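PDB 6JIF: branched-chain-amino-acid aminotransferase from Pseudomonas sp. UW4, which catalyses the pyridoxal-5'-phosphate-dependent transfer of the amino group between branched-chain amino acids and 2-oxo acids. Local coordinates for residues 41-46 with 166-171. Residues are numbered along the deposited sequence; the frame is centred on the assembly and turned at random.
Sequences RYLSYF and IFSIFC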
ATOM      1  N   ARG B  41      14.508 -18.542 -10.634  1.00 22.39           N
ATOM      2  CA  ARG B  41      14.349 -17.126 -10.363  1.00 20.36           C
ATOM      3  C   ARG B  41      15.574 -16.640  -9.606  1.00 17.20           C
ATOM      4  O   ARG B  41      16.326 -17.429  -9.050  1.00 19.74           O
ATOM      5  CB  ARG B  41      13.023 -16.788  -9.573  1.00 17.74           C
ATOM      6  CG  ARG B  41      12.825 -17.466  -8.203  1.00 21.62           C
ATOM      7  CD  ARG B  41      12.234 -18.873  -8.333  1.00 27.98           C
ATOM      8  NE  ARG B  41      10.965 -18.797  -9.065  1.00 29.32           N
ATOM      9  CZ  ARG B  41      10.584 -19.632 -10.031  1.00 29.89           C
ATOM     10  NH1 ARG B  41      11.346 -20.670 -10.380  1.00 26.00           N
ATOM     11  NH2 ARG B  41       9.421 -19.411 -10.654  1.00 26.34           N
ATOM     12  N   TYR B  42      15.796 -15.333  -9.677  1.00 21.51           N
ATOM     13  CA  TYR B  42      16.846 -14.679  -8.899  1.00 23.40           C
ATOM     14  C   TYR B  42      16.393 -14.338  -7.485  1.00 21.12           C
ATOM     15  O   TYR B  42      15.270 -13.841  -7.253  1.00 15.72           O
ATOM     16  CB  TYR B  42      17.266 -13.400  -9.621  1.00 20.76           C
ATOM     17  CG  TYR B  42      18.403 -12.687  -8.994  1.00 20.92           C
ATOM     18  CD1 TYR B  42      19.679 -13.020  -9.308  1.00 20.38           C
ATOM     19  CD2 TYR B  42      18.182 -11.605  -8.140  1.00 21.28           C
ATOM     20  CE1 TYR B  42      20.760 -12.334  -8.744  1.00 21.12           C
ATOM     21  CE2 TYR B  42      19.244 -10.906  -7.565  1.00 18.33           C
ATOM     22  CZ  TYR B  42      20.529 -11.284  -7.875  1.00 25.04           C
ATOM     23  OH  TYR B  42      21.617 -10.633  -7.356  1.00 30.14           O
ATOM     24  N   LEU B  43      17.305 -14.520  -6.538  1.00 21.60           N
ATOM     25  CA  LEU B  43      17.004 -14.245  -5.141  1.00 19.42           C
ATOM     26  C   LEU B  43      18.253 -13.676  -4.461  1.00 20.73           C
ATOM     27  O   LEU B  43      19.321 -14.285  -4.511  1.00 24.57           O
ATOM     28  CB  LEU B  43      16.540 -15.517  -4.427  1.00 25.04           C
ATOM     29  CG  LEU B  43      16.129 -15.415  -2.949  1.00 22.38           C
ATOM     30  CD1 LEU B  43      14.864 -14.602  -2.736  1.00 29.46           C
ATOM     31  CD2 LEU B  43      15.947 -16.835  -2.464  1.00 28.85           C
ATOM     32  N   SER B  44      18.108 -12.515  -3.817  1.00 24.00           N
ATOM     33  CA  SER B  44      19.245 -11.872  -3.169  1.00 24.92           C
ATOM     34  C   SER B  44      18.781 -11.227  -1.865  1.00 22.02           C
ATOM     35  O   SER B  44      17.741 -10.579  -1.832  1.00 20.50           O
ATOM     36  CB  SER B  44      19.879 -10.845  -4.131  1.00 19.43           C
ATOM     37  OG  SER B  44      20.877 -10.052  -3.466  1.00 26.83           O
ATOM     38  N   TYR B  45      19.548 -11.388  -0.781  1.00 29.56           N
ATOM     39  CA  TYR B  45      19.162 -10.830   0.520  1.00 26.76           C
ATOM     40  C   TYR B  45      19.981  -9.593   0.868  1.00 22.40           C
ATOM     41  O   TYR B  45      21.185  -9.551   0.634  1.00 25.77           O
ATOM     42  CB  TYR B  45      19.353 -11.864   1.642  1.00 32.54           C
ATOM     43  CG  TYR B  45      18.411 -13.042   1.564  1.00 29.87           C
ATOM     44  CD1 TYR B  45      18.740 -14.172   0.826  1.00 32.04           C
ATOM     45  CD2 TYR B  45      17.221 -13.033   2.256  1.00 29.57           C
ATOM     46  CE1 TYR B  45      17.872 -15.258   0.767  1.00 36.19           C
ATOM     47  CE2 TYR B  45      16.350 -14.103   2.212  1.00 30.28           C
ATOM     48  CZ  TYR B  45      16.669 -15.213   1.461  1.00 33.86           C
ATOM     49  OH  TYR B  45      15.788 -16.295   1.420  1.00 34.83           O
ATOM     50  N   PHE B  46      19.340  -8.588   1.459  1.00 20.10           N
ATOM     51  CA  PHE B  46      20.080  -7.465   2.023  1.00 18.98           C
ATOM     52  C   PHE B  46      20.102  -7.650   3.532  1.00 21.95           C
ATOM     53  O   PHE B  46      19.038  -7.702   4.173  1.00 24.84           O
ATOM     54  CB  PHE B  46      19.458  -6.145   1.597  1.00 19.90           C
ATOM     55  CG  PHE B  46      20.241  -4.912   2.026  1.00 26.13           C
ATOM     56  CD1 PHE B  46      20.077  -4.358   3.323  1.00 26.79           C
ATOM     57  CD2 PHE B  46      21.058  -4.256   1.130  1.00 24.47           C
ATOM     58  CE1 PHE B  46      20.768  -3.209   3.718  1.00 24.71           C
ATOM     59  CE2 PHE B  46      21.745  -3.105   1.521  1.00 25.65           C
ATOM     60  CZ  PHE B  46      21.591  -2.578   2.820  1.00 23.61           C
ATOM     61  N   ILE B 166      14.564  -8.558   0.646  1.00 18.67           N
ATOM     62  CA  ILE B 166      14.740  -9.510  -0.443  1.00 17.57           C
ATOM     63  C   ILE B 166      14.585  -8.764  -1.762  1.00 14.42           C
ATOM     64  O   ILE B 166      13.633  -8.000  -1.949  1.00 14.55           O
ATOM     65  CB  ILE B 166      13.736 -10.680  -0.349  1.00 16.69           C
ATOM     66  CG1 ILE B 166      14.216 -11.658   0.713  1.00 17.93           C
ATOM     67  CG2 ILE B 166      13.553 -11.389  -1.723  1.00 18.46           C
ATOM     68  CD1 ILE B 166      13.197 -12.730   1.050  1.00 21.03           C
ATOM     69  N   PHE B 167      15.520  -8.999  -2.696  1.00 18.21           N
ATOM     70  CA  PHE B 167      15.401  -8.565  -4.091  1.00 20.55           C
ATOM     71  C   PHE B 167      15.271  -9.843  -4.920  1.00 14.28           C
ATOM     72  O   PHE B 167      16.090 -10.742  -4.798  1.00 16.67           O
ATOM     73  CB  PHE B 167      16.631  -7.743  -4.508  1.00 19.24           C
ATOM     74  CG  PHE B 167      16.688  -7.481  -5.979  1.00 15.03           C
ATOM     75  CD1 PHE B 167      15.547  -7.058  -6.652  1.00 13.31           C
ATOM     76  CD2 PHE B 167      17.862  -7.689  -6.685  1.00 23.45           C
ATOM     77  CE1 PHE B 167      15.575  -6.833  -8.041  1.00 19.90           C
ATOM     78  CE2 PHE B 167      17.922  -7.462  -8.074  1.00 23.74           C
ATOM     79  CZ  PHE B 167      16.811  -7.026  -8.750  1.00 18.00           C
ATOM     80  N   SER B 168      14.175  -9.991  -5.645  1.00 16.00           N
ATOM     81  CA  SER B 168      14.002 -11.219  -6.396  1.00 17.49           C
ATOM     82  C   SER B 168      13.456 -10.875  -7.786  1.00 13.71           C
ATOM     83  O   SER B 168      12.882  -9.812  -8.017  1.00 18.35           O
ATOM     84  CB  SER B 168      13.086 -12.180  -5.599  1.00 20.52           C
ATOM     85  OG  SER B 168      12.770 -13.390  -6.264  1.00 22.72           O
ATOM     86  N   ILE B 169      13.683 -11.766  -8.732  1.00 15.27           N
ATOM     87  CA  ILE B 169      13.142 -11.576 -10.079  1.00 13.77           C
ATOM     88  C   ILE B 169      12.646 -12.939 -10.552  1.00 17.91           C
ATOM     89  O   ILE B 169      13.440 -13.878 -10.680  1.00 19.40           O
ATOM     90  CB  ILE B 169      14.163 -11.016 -11.105  1.00 21.06           C
ATOM     91  CG1 ILE B 169      14.974  -9.842 -10.520  1.00 16.40           C
ATOM     92  CG2 ILE B 169      13.491 -10.703 -12.490  1.00 16.83           C
ATOM     93  CD1 ILE B 169      16.149  -9.452 -11.358  1.00 23.93           C
ATOM     94  N   PHE B 170      11.354 -13.028 -10.881  1.00 16.86           N
ATOM     95  CA  PHE B 170      10.902 -14.219 -11.592  1.00 18.58           C
ATOM     96  C   PHE B 170      10.428 -13.808 -12.983  1.00 19.59           C
ATOM     97  O   PHE B 170      10.307 -12.627 -13.293  1.00 17.20           O
ATOM     98  CB  PHE B 170       9.817 -14.995 -10.807  1.00 15.18           C
ATOM     99  CG  PHE B 170       8.539 -14.260 -10.569  1.00 17.91           C
ATOM    100  CD1 PHE B 170       7.511 -14.298 -11.520  1.00 16.32           C
ATOM    101  CD2 PHE B 170       8.298 -13.618  -9.345  1.00 17.18           C
ATOM    102  CE1 PHE B 170       6.295 -13.653 -11.307  1.00 18.90           C
ATOM    103  CE2 PHE B 170       7.065 -12.959  -9.158  1.00 18.42           C
ATOM    104  CZ  PHE B 170       6.074 -12.976 -10.149  1.00 17.20           C
ATOM    105  N   CYS B 171      10.236 -14.793 -13.857  1.00 21.38           N
ATOM    106  CA  CYS B 171       9.769 -14.509 -15.208  1.00 17.00           C
ATOM    107  C   CYS B 171       8.607 -15.432 -15.559  1.00 15.80           C
ATOM    108  O   CYS B 171       8.371 -16.468 -14.922  1.00 19.11           O
ATOM    109  CB  CYS B 171      10.915 -14.626 -16.245  1.00 21.39           C
ATOM    110  SG  CYS B 171      11.562 -16.267 -16.547  1.00 22.14           S
TER
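Two neighbouring antiparallel strands of the seven-stranded sheet meet here, in the smaller domain of a class IV aminotransferase fold. Tyr42 pairs with Ile169 and Ser44 with Phe167 as hydrogen-bonded pairs; the straightest of these bonds runs from Phe167 N to Ser44 O, with 173° at the hydrogen. Tyr42 O is gripped twice, by Ile169 N at 3.0 Å and by Ser168 OG at 2.7 Å. The hydroxyl can do this because OG stands anti to its own backbone N (chi1 176°), which turns it to the carbonyl on the facing strand. A valine in place of Ser168 would probably leave Tyr42 O with the Ile169 amide alone across this pair and fix the two strands less firmly at that point. On the face of Tyr42 and Phe167, the ring edge of Tyr42 at CE2 comes 3.6 Å from Phe167 CD2, the two planes inclined at 62°. On the other face, Ile166 is shared: its CG2 touches Leu43 CD1 at 3.6 Å, while CG1 and CD1 lie beside the CE2 corner of the Tyr45 ring. Helix 117-130 packs over Tyr42 and Ile169 through Ala123, strands 50-57 and 143-153 flank the pair, and Arg41 reaches out of the sheet to a salt bridge with Glu66 of the second subunit.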